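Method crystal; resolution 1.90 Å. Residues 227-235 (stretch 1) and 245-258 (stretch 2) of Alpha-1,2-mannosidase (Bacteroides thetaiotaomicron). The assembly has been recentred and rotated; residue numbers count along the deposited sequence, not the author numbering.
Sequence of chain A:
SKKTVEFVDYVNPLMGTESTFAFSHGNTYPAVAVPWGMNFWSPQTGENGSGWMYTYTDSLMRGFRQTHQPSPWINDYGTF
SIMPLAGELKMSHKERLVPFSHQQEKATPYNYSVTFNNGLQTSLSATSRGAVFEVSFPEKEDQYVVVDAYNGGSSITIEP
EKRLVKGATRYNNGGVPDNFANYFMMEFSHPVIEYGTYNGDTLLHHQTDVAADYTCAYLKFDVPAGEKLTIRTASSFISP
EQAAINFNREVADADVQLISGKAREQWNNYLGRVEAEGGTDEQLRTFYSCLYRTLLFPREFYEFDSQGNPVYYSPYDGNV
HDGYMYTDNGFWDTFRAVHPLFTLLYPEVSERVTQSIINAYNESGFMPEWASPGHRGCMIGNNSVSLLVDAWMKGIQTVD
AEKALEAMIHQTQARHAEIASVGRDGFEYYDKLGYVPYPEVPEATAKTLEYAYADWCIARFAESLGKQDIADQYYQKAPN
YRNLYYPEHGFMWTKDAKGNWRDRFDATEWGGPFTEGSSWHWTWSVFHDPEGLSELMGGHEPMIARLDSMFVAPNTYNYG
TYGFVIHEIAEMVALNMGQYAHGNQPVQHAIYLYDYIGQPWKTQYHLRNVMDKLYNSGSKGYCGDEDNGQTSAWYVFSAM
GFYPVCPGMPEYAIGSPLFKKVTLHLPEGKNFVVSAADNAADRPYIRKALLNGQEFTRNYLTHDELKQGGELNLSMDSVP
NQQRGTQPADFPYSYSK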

ATOM      1  N   GLU A 227     -21.739  26.623 -49.659  1.00 13.52           N
ATOM      2  CA  GLU A 227     -21.655  25.239 -50.122  1.00 13.15           C
ATOM      3  C   GLU A 227     -20.663  24.434 -49.279  1.00 12.71           C
ATOM      4  O   GLU A 227     -19.842  25.002 -48.580  1.00 12.59           O
ATOM      5  N   LYS A 228     -20.759  23.113 -49.343  1.00 12.14           N
ATOM      6  CA  LYS A 228     -19.865  22.242 -48.584  1.00 12.62           C
ATOM      7  C   LYS A 228     -19.197  21.281 -49.549  1.00 11.74           C
ATOM      8  O   LYS A 228     -19.795  20.899 -50.557  1.00 11.68           O
ATOM      9  N   LEU A 229     -17.962  20.899 -49.237  1.00 10.51           N
ATOM     10  CA  LEU A 229     -17.257  19.890 -50.010  1.00  9.73           C
ATOM     11  C   LEU A 229     -17.684  18.527 -49.488  1.00  9.87           C
ATOM     12  O   LEU A 229     -17.722  18.312 -48.268  1.00 10.69           O
ATOM     13  N   THR A 230     -18.002  17.607 -50.394  1.00  9.44           N
ATOM     14  CA  THR A 230     -18.190  16.216 -50.013  1.00  8.25           C
ATOM     15  C   THR A 230     -16.980  15.410 -50.471  1.00  8.11           C
ATOM     16  O   THR A 230     -16.463  15.627 -51.566  1.00  8.00           O
ATOM     17  N   ILE A 231     -16.503  14.506 -49.616  1.00  7.65           N
ATOM     18  CA  ILE A 231     -15.419  13.596 -49.989  1.00  7.44           C
ATOM     19  C   ILE A 231     -15.959  12.200 -49.786  1.00  7.62           C
ATOM     20  O   ILE A 231     -16.451  11.882 -48.705  1.00  7.67           O
ATOM     21  N   ARG A 232     -15.869  11.368 -50.819  1.00  7.80           N
ATOM     22  CA  ARG A 232     -16.351   9.991 -50.740  1.00  8.38           C
ATOM     23  C   ARG A 232     -15.148   9.109 -50.881  1.00  8.66           C
ATOM     24  O   ARG A 232     -14.323   9.358 -51.751  1.00  8.78           O
ATOM     25  N   THR A 233     -15.048   8.076 -50.048  1.00  8.14           N
ATOM     26  CA  THR A 233     -13.862   7.221 -50.083  1.00  8.26           C
ATOM     27  C   THR A 233     -14.188   5.754 -49.741  1.00  8.36           C
ATOM     28  O   THR A 233     -15.141   5.467 -49.013  1.00  7.93           O
ATOM     29  N   ALA A 234     -13.432   4.823 -50.319  1.00  8.18           N
ATOM     30  CA  ALA A 234     -13.519   3.421 -49.930  1.00  8.49           C
ATOM     31  C   ALA A 234     -12.177   2.774 -50.213  1.00  8.72           C
ATOM     32  O   ALA A 234     -11.352   3.327 -50.948  1.00  8.61           O
ATOM     33  N   SER A 235     -11.949   1.616 -49.611  1.00  8.65           N
ATOM     34  CA  SER A 235     -10.694   0.906 -49.814  1.00  9.03           C
ATOM     35  C   SER A 235     -10.947  -0.587 -49.927  1.00  8.65           C
ATOM     36  O   SER A 235     -12.052  -1.081 -49.634  1.00  8.87           O
ATOM     37  N   ILE A 245     -15.284  -1.166 -56.770  1.00  9.71           N
ATOM     38  CA  ILE A 245     -16.553  -1.866 -56.539  1.00  9.53           C
ATOM     39  C   ILE A 245     -17.142  -1.494 -55.165  1.00  9.38           C
ATOM     40  O   ILE A 245     -18.341  -1.172 -55.050  1.00  8.78           O
ATOM     41  N   ASN A 246     -16.302  -1.541 -54.130  1.00  8.81           N
ATOM     42  CA  ASN A 246     -16.712  -1.146 -52.780  1.00  9.57           C
ATOM     43  C   ASN A 246     -17.228   0.286 -52.771  1.00  9.52           C
ATOM     44  O   ASN A 246     -18.269   0.560 -52.189  1.00  9.72           O
ATOM     45  N   PHE A 247     -16.488   1.185 -53.421  1.00 10.33           N
ATOM     46  CA  PHE A 247     -16.883   2.600 -53.527  1.00 10.08           C
ATOM     47  C   PHE A 247     -18.258   2.728 -54.180  1.00 10.70           C
ATOM     48  O   PHE A 247     -19.148   3.434 -53.682  1.00 10.02           O
ATOM     49  N   ASN A 248     -18.432   2.040 -55.302  1.00 10.99           N
ATOM     50  CA  ASN A 248     -19.678   2.169 -56.067  1.00 11.64           C
ATOM     51  C   ASN A 248     -20.872   1.568 -55.352  1.00 11.68           C
ATOM     52  O   ASN A 248     -21.994   2.094 -55.427  1.00 11.54           O
ATOM     53  N   ARG A 249     -20.635   0.489 -54.617  1.00 10.65           N
ATOM     54  CA  ARG A 249     -21.723  -0.119 -53.889  1.00 10.88           C
ATOM     55  C   ARG A 249     -22.104   0.680 -52.650  1.00 10.71           C
ATOM     56  O   ARG A 249     -23.288   0.778 -52.322  1.00 10.45           O
ATOM     57  N   GLU A 250     -21.113   1.243 -51.956  1.00  9.59           N
ATOM     58  CA  GLU A 250     -21.363   1.743 -50.601  1.00  9.37           C
ATOM     59  C   GLU A 250     -21.467   3.259 -50.472  1.00  9.34           C
ATOM     60  O   GLU A 250     -22.196   3.747 -49.600  1.00  9.58           O
ATOM     61  N   VAL A 251     -20.721   4.015 -51.274  1.00  8.59           N
ATOM     62  CA  VAL A 251     -20.679   5.472 -51.026  1.00  9.64           C
ATOM     63  C   VAL A 251     -20.917   6.363 -52.252  1.00  9.74           C
ATOM     64  O   VAL A 251     -21.133   7.574 -52.108  1.00  9.85           O
ATOM     65  N   ALA A 252     -20.870   5.785 -53.449  1.00 10.13           N
ATOM     66  CA  ALA A 252     -21.028   6.590 -54.664  1.00 10.57           C
ATOM     67  C   ALA A 252     -22.295   7.429 -54.571  1.00 11.17           C
ATOM     68  O   ALA A 252     -23.331   6.927 -54.158  1.00 11.31           O
ATOM     69  N   ASP A 253     -22.195   8.710 -54.929  1.00 11.75           N
ATOM     70  CA  ASP A 253     -23.346   9.633 -54.974  1.00 13.19           C
ATOM     71  C   ASP A 253     -23.887  10.058 -53.616  1.00 12.90           C
ATOM     72  O   ASP A 253     -24.841  10.826 -53.553  1.00 12.64           O
ATOM     73  N   ALA A 254     -23.329   9.539 -52.529  1.00 12.19           N
ATOM     74  CA  ALA A 254     -23.911   9.837 -51.223  1.00 11.96           C
ATOM     75  C   ALA A 254     -23.360  11.128 -50.638  1.00 11.73           C
ATOM     76  O   ALA A 254     -22.236  11.539 -50.963  1.00 11.69           O
ATOM     77  N   ASP A 255     -24.142  11.764 -49.767  1.00 11.56           N
ATOM     78  CA  ASP A 255     -23.597  12.834 -48.930  1.00 11.42           C
ATOM     79  C   ASP A 255     -23.469  12.305 -47.502  1.00 10.70           C
ATOM     80  O   ASP A 255     -23.891  11.186 -47.247  1.00 10.92           O
ATOM     81  N   VAL A 256     -22.886  13.077 -46.584  1.00  9.95           N
ATOM     82  CA  VAL A 256     -22.637  12.565 -45.231  1.00 10.08           C
ATOM     83  C   VAL A 256     -23.945  12.245 -44.499  1.00 10.16           C
ATOM     84  O   VAL A 256     -24.017  11.287 -43.729  1.00  9.32           O
ATOM     85  N   GLN A 257     -24.986  13.020 -44.772  1.00 10.59           N
ATOM     86  CA  GLN A 257     -26.294  12.781 -44.149  1.00 11.43           C
ATOM     87  C   GLN A 257     -26.837  11.392 -44.489  1.00 10.80           C
ATOM     88  O   GLN A 257     -27.414  10.717 -43.632  1.00 10.61           O
ATOM     89  N   LEU A 258     -26.660  10.968 -45.739  1.00 10.44           N
ATOM     90  CA  LEU A 258     -27.143   9.648 -46.161  1.00 10.13           C
ATOM     91  C   LEU A 258     -26.400   8.529 -45.415  1.00  9.67           C
ATOM     92  O   LEU A 258     -27.028   7.625 -44.855  1.00  9.46           O
TER

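The strand of stretch 1 presents its alternate residues Thr230, Arg232 and Ala234 toward stretch 2, which contributes a helix, a turn and the start of a second helix. The strand and the first helix run at 132° with axes approaching to 7.1 Å, a closeness that goes with the small residue, Ala234, packed against Phe247.

Stretch 2 opens its contact with Asn246, whose CA-to-CB bond points toward the strand. With chi1 m, its ND2 donates to Ser235 O at 2.9 Å, so a side-chain amide ties the helix to the strand backbone.

Phe247 leaves its helix sideways, but the t rotamer carries the ring back to the strand. Its CA lies 3.6 Å from Ala234 CB, and its CB lies 3.9 Å from the same methyl. Farther out, CE1 reaches 3.5 Å from Arg232 O and 3.6 Å from Arg232 CB; the carbonyl meets the ring at its edge.

Val251, the first residue to leave helical geometry, points toward the strand with chi1 m. Its CG2 sits 3.7 Å from Thr233 O and 4.5 Å from Ala234 CB, extending the apolar patch begun by Phe247.

The type II turn from Val251 to Ala254, closed by Ala254 N donating to Val251 O at 3.0 Å, lies against Arg232, the residue with most area covered. Its chi1 is m and chi2 and chi3 are t, so the extended chain lays CD 3.4 Å from Val251 O. Ala252 and Asp253 point their side chains away, leaving backbone to face the arginine: Asp253 CA lies over one face of the guanidinium, and Ala254 O, at its edge, accepts from Arg232 NE at 2.8 Å. Water 3 adds a second link, accepting from Arg232 NH2 at 2.9 Å and donating to Asp253 O at 3.1 Å.

Thr230, chi1 m, places CG2 3.8 Å from Ala254 O. Asp255, chi1 p, leaves sideways and caps its own helix, OD1 accepting from Leu258 N at 2.9 Å. Water 2 lies 2.9 Å from Thr230 OG1 and accepts from Val256 N at 2.9 Å, linking strand and helix start.

At the exposed margin, Gln257 (m, p) leaves sideways, but its end comes nearer stretch 1, with NE2 3.7 Å from Lys228 NZ. Water 1 bridges them, donating to Gln257 OE1 at 3.2 Å and weakly accepting from Lys228 NZ at 3.3 Å. The rule is apolar packing at the close crossing, carbonyl acceptors for Asn246 and Arg232, and water links farther along.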

ATOM      1  CB  GLU A 227     -21.283  25.166 -51.615  1.00 13.01           C
ATOM      2  CG  GLU A 227     -22.340  25.779 -52.546  1.00 13.56           C
ATOM      3  CD  GLU A 227     -22.067  25.490 -54.024  1.00 15.31           C
ATOM      4  OE1 GLU A 227     -21.179  24.667 -54.351  1.00 14.01           O
ATOM      5  OE2 GLU A 227     -22.745  26.095 -54.869  1.00 14.95           O
ATOM      6  CB  LYS A 228     -20.630  21.466 -47.506  1.00 12.67           C
ATOM      7  CG  LYS A 228     -21.294  22.379 -46.447  1.00 16.78           C
ATOM      8  CD  LYS A 228     -22.023  21.557 -45.382  1.00 22.26           C
ATOM      9  CE  LYS A 228     -23.247  20.851 -45.978  1.00 25.36           C
ATOM     10  NZ  LYS A 228     -24.070  20.172 -44.920  1.00 29.77           N
ATOM     11  CB  LEU A 229     -15.743  20.039 -49.798  1.00  9.18           C
ATOM     12  CG  LEU A 229     -14.834  19.046 -50.531  1.00  9.44           C
ATOM     13  CD1 LEU A 229     -14.810  19.351 -52.039  1.00  9.83           C
ATOM     14  CD2 LEU A 229     -13.431  19.093 -49.944  1.00  8.13           C
ATOM     15  CB  THR A 230     -19.458  15.627 -50.650  1.00  8.33           C
ATOM     16  OG1 THR A 230     -20.602  16.312 -50.134  1.00  6.68           O
ATOM     17  CG2 THR A 230     -19.585  14.153 -50.314  1.00  8.23           C
ATOM     18  CB  ILE A 231     -14.189  13.736 -49.070  1.00  7.32           C
ATOM     19  CG1 ILE A 231     -13.784  15.206 -48.913  1.00  7.74           C
ATOM     20  CG2 ILE A 231     -12.987  12.912 -49.637  1.00  7.06           C
ATOM     21  CD1 ILE A 231     -12.593  15.428 -47.955  1.00  5.30           C
ATOM     22  CB  ARG A 232     -17.318   9.673 -51.890  1.00  8.51           C
ATOM     23  CG  ARG A 232     -18.539  10.573 -51.906  1.00  9.07           C
ATOM     24  CD  ARG A 232     -19.444  10.330 -53.148  1.00  9.80           C
ATOM     25  NE  ARG A 232     -20.466  11.364 -53.143  1.00  9.44           N
ATOM     26  CZ  ARG A 232     -20.435  12.436 -53.925  1.00 11.76           C
ATOM     27  NH1 ARG A 232     -19.470  12.576 -54.825  1.00 10.10           N
ATOM     28  NH2 ARG A 232     -21.380  13.362 -53.812  1.00 11.67           N
ATOM     29  CB  THR A 233     -12.751   7.805 -49.163  1.00  8.84           C
ATOM     30  OG1 THR A 233     -11.528   7.086 -49.334  1.00  9.20           O
ATOM     31  CG2 THR A 233     -13.151   7.765 -47.687  1.00  8.17           C
ATOM     32  CB  ALA A 234     -14.639   2.689 -50.690  1.00  8.81           C
ATOM     33  CB  SER A 235      -9.703   1.190 -48.667  1.00  8.46           C
ATOM     34  OG  SER A 235     -10.071   0.476 -47.488  1.00  9.66           O
ATOM     35  CB  ILE A 245     -16.347  -3.404 -56.634  1.00  9.31           C
ATOM     36  CG1 ILE A 245     -16.037  -3.799 -58.080  1.00 10.98           C
ATOM     37  CG2 ILE A 245     -17.572  -4.159 -56.114  1.00 10.36           C
ATOM     38  CD1 ILE A 245     -15.447  -5.207 -58.236  1.00 13.20           C
ATOM     39  CB  ASN A 246     -15.554  -1.266 -51.774  1.00  8.97           C
ATOM     40  CG  ASN A 246     -15.101  -2.706 -51.581  1.00  9.12           C
ATOM     41  OD1 ASN A 246     -15.799  -3.633 -51.985  1.00 10.08           O
ATOM     42  ND2 ASN A 246     -13.943  -2.897 -50.950  1.00  7.41           N
ATOM     43  CB  PHE A 247     -15.844   3.366 -54.358  1.00  9.95           C
ATOM     44  CG  PHE A 247     -16.166   4.840 -54.569  1.00  9.81           C
ATOM     45  CD1 PHE A 247     -15.570   5.827 -53.768  1.00  8.60           C
ATOM     46  CD2 PHE A 247     -17.025   5.236 -55.585  1.00 10.78           C
ATOM     47  CE1 PHE A 247     -15.844   7.179 -53.968  1.00  8.38           C
ATOM     48  CE2 PHE A 247     -17.312   6.586 -55.787  1.00  9.55           C
ATOM     49  CZ  PHE A 247     -16.713   7.559 -54.981  1.00  8.79           C
ATOM     50  CB  ASN A 248     -19.502   1.591 -57.469  1.00 12.20           C
ATOM     51  CG  ASN A 248     -18.710   2.515 -58.362  1.00 15.21           C
ATOM     52  OD1 ASN A 248     -18.937   3.729 -58.367  1.00 19.35           O
ATOM     53  ND2 ASN A 248     -17.777   1.953 -59.131  1.00 19.53           N
ATOM     54  CB  ARG A 249     -21.382  -1.550 -53.482  1.00 11.07           C
ATOM     55  CG  ARG A 249     -22.609  -2.307 -52.996  1.00 13.21           C
ATOM     56  CD  ARG A 249     -22.300  -3.748 -52.660  1.00 14.28           C
ATOM     57  NE  ARG A 249     -21.883  -4.551 -53.812  1.00 14.69           N
ATOM     58  CZ  ARG A 249     -20.667  -5.075 -53.966  1.00 16.00           C
ATOM     59  NH1 ARG A 249     -19.707  -4.833 -53.069  1.00 14.99           N
ATOM     60  NH2 ARG A 249     -20.400  -5.826 -55.028  1.00 15.16           N
ATOM     61  CB  GLU A 250     -20.311   1.209 -49.607  1.00  9.84           C
ATOM     62  CG  GLU A 250     -20.274  -0.331 -49.490  1.00  9.85           C
ATOM     63  CD  GLU A 250     -19.269  -0.847 -48.456  1.00 13.10           C
ATOM     64  OE1 GLU A 250     -18.921  -0.087 -47.521  1.00 10.59           O
ATOM     65  OE2 GLU A 250     -18.827  -2.027 -48.587  1.00 13.59           O
ATOM     66  CB  VAL A 251     -19.345   5.916 -50.335  1.00  8.66           C
ATOM     67  CG1 VAL A 251     -19.268   5.379 -48.881  1.00  8.40           C
ATOM     68  CG2 VAL A 251     -18.128   5.464 -51.159  1.00  8.98           C
ATOM     69  CB  ALA A 252     -21.060   5.691 -55.926  1.00 11.37           C
ATOM     70  CB  ASP A 253     -24.512   9.051 -55.775  1.00 13.71           C
ATOM     71  CG  ASP A 253     -24.130   8.712 -57.200  1.00 17.05           C
ATOM     72  OD1 ASP A 253     -24.508   7.613 -57.653  1.00 21.66           O
ATOM     73  OD2 ASP A 253     -23.441   9.526 -57.853  1.00 19.02           O
ATOM     74  CB  ALA A 254     -23.670   8.680 -50.252  1.00 12.01           C
ATOM     75  CB  ASP A 255     -24.445  14.103 -49.011  1.00 11.91           C
ATOM     76  CG  ASP A 255     -25.881  13.894 -48.567  1.00 13.72           C
ATOM     77  OD1 ASP A 255     -26.221  12.863 -47.945  1.00 13.71           O
ATOM     78  OD2 ASP A 255     -26.691  14.792 -48.849  1.00 15.95           O
ATOM     79  CB  VAL A 256     -21.735  13.505 -44.376  1.00  9.67           C
ATOM     80  CG1 VAL A 256     -22.490  14.759 -43.959  1.00  9.49           C
ATOM     81  CG2 VAL A 256     -21.215  12.754 -43.120  1.00  9.44           C
ATOM     82  CB  GLN A 257     -27.304  13.854 -44.592  1.00 12.72           C
ATOM     83  CG  GLN A 257     -27.026  15.264 -43.999  1.00 16.88           C
ATOM     84  CD  GLN A 257     -25.758  15.946 -44.546  1.00 21.54           C
ATOM     85  OE1 GLN A 257     -25.297  15.671 -45.680  1.00 17.61           O
ATOM     86  NE2 GLN A 257     -25.186  16.858 -43.727  1.00 21.23           N
ATOM     87  CB  LEU A 258     -27.002   9.444 -47.675  1.00 10.68           C
ATOM     88  CG  LEU A 258     -27.618   8.131 -48.209  1.00 11.47           C
ATOM     89  CD1 LEU A 258     -29.137   8.160 -48.089  1.00 15.60           C
ATOM     90  CD2 LEU A 258     -27.219   7.852 -49.673  1.00 13.09           C
TER
HETATM   91  O   HOH W   1     -22.932  17.551 -46.658  1.00 26.19           O
HETATM   92  O   HOH W   2     -21.344  15.396 -47.539  1.00 16.71           O
HETATM   93  O   HOH W   3     -24.067  13.684 -52.787  1.00 31.73           O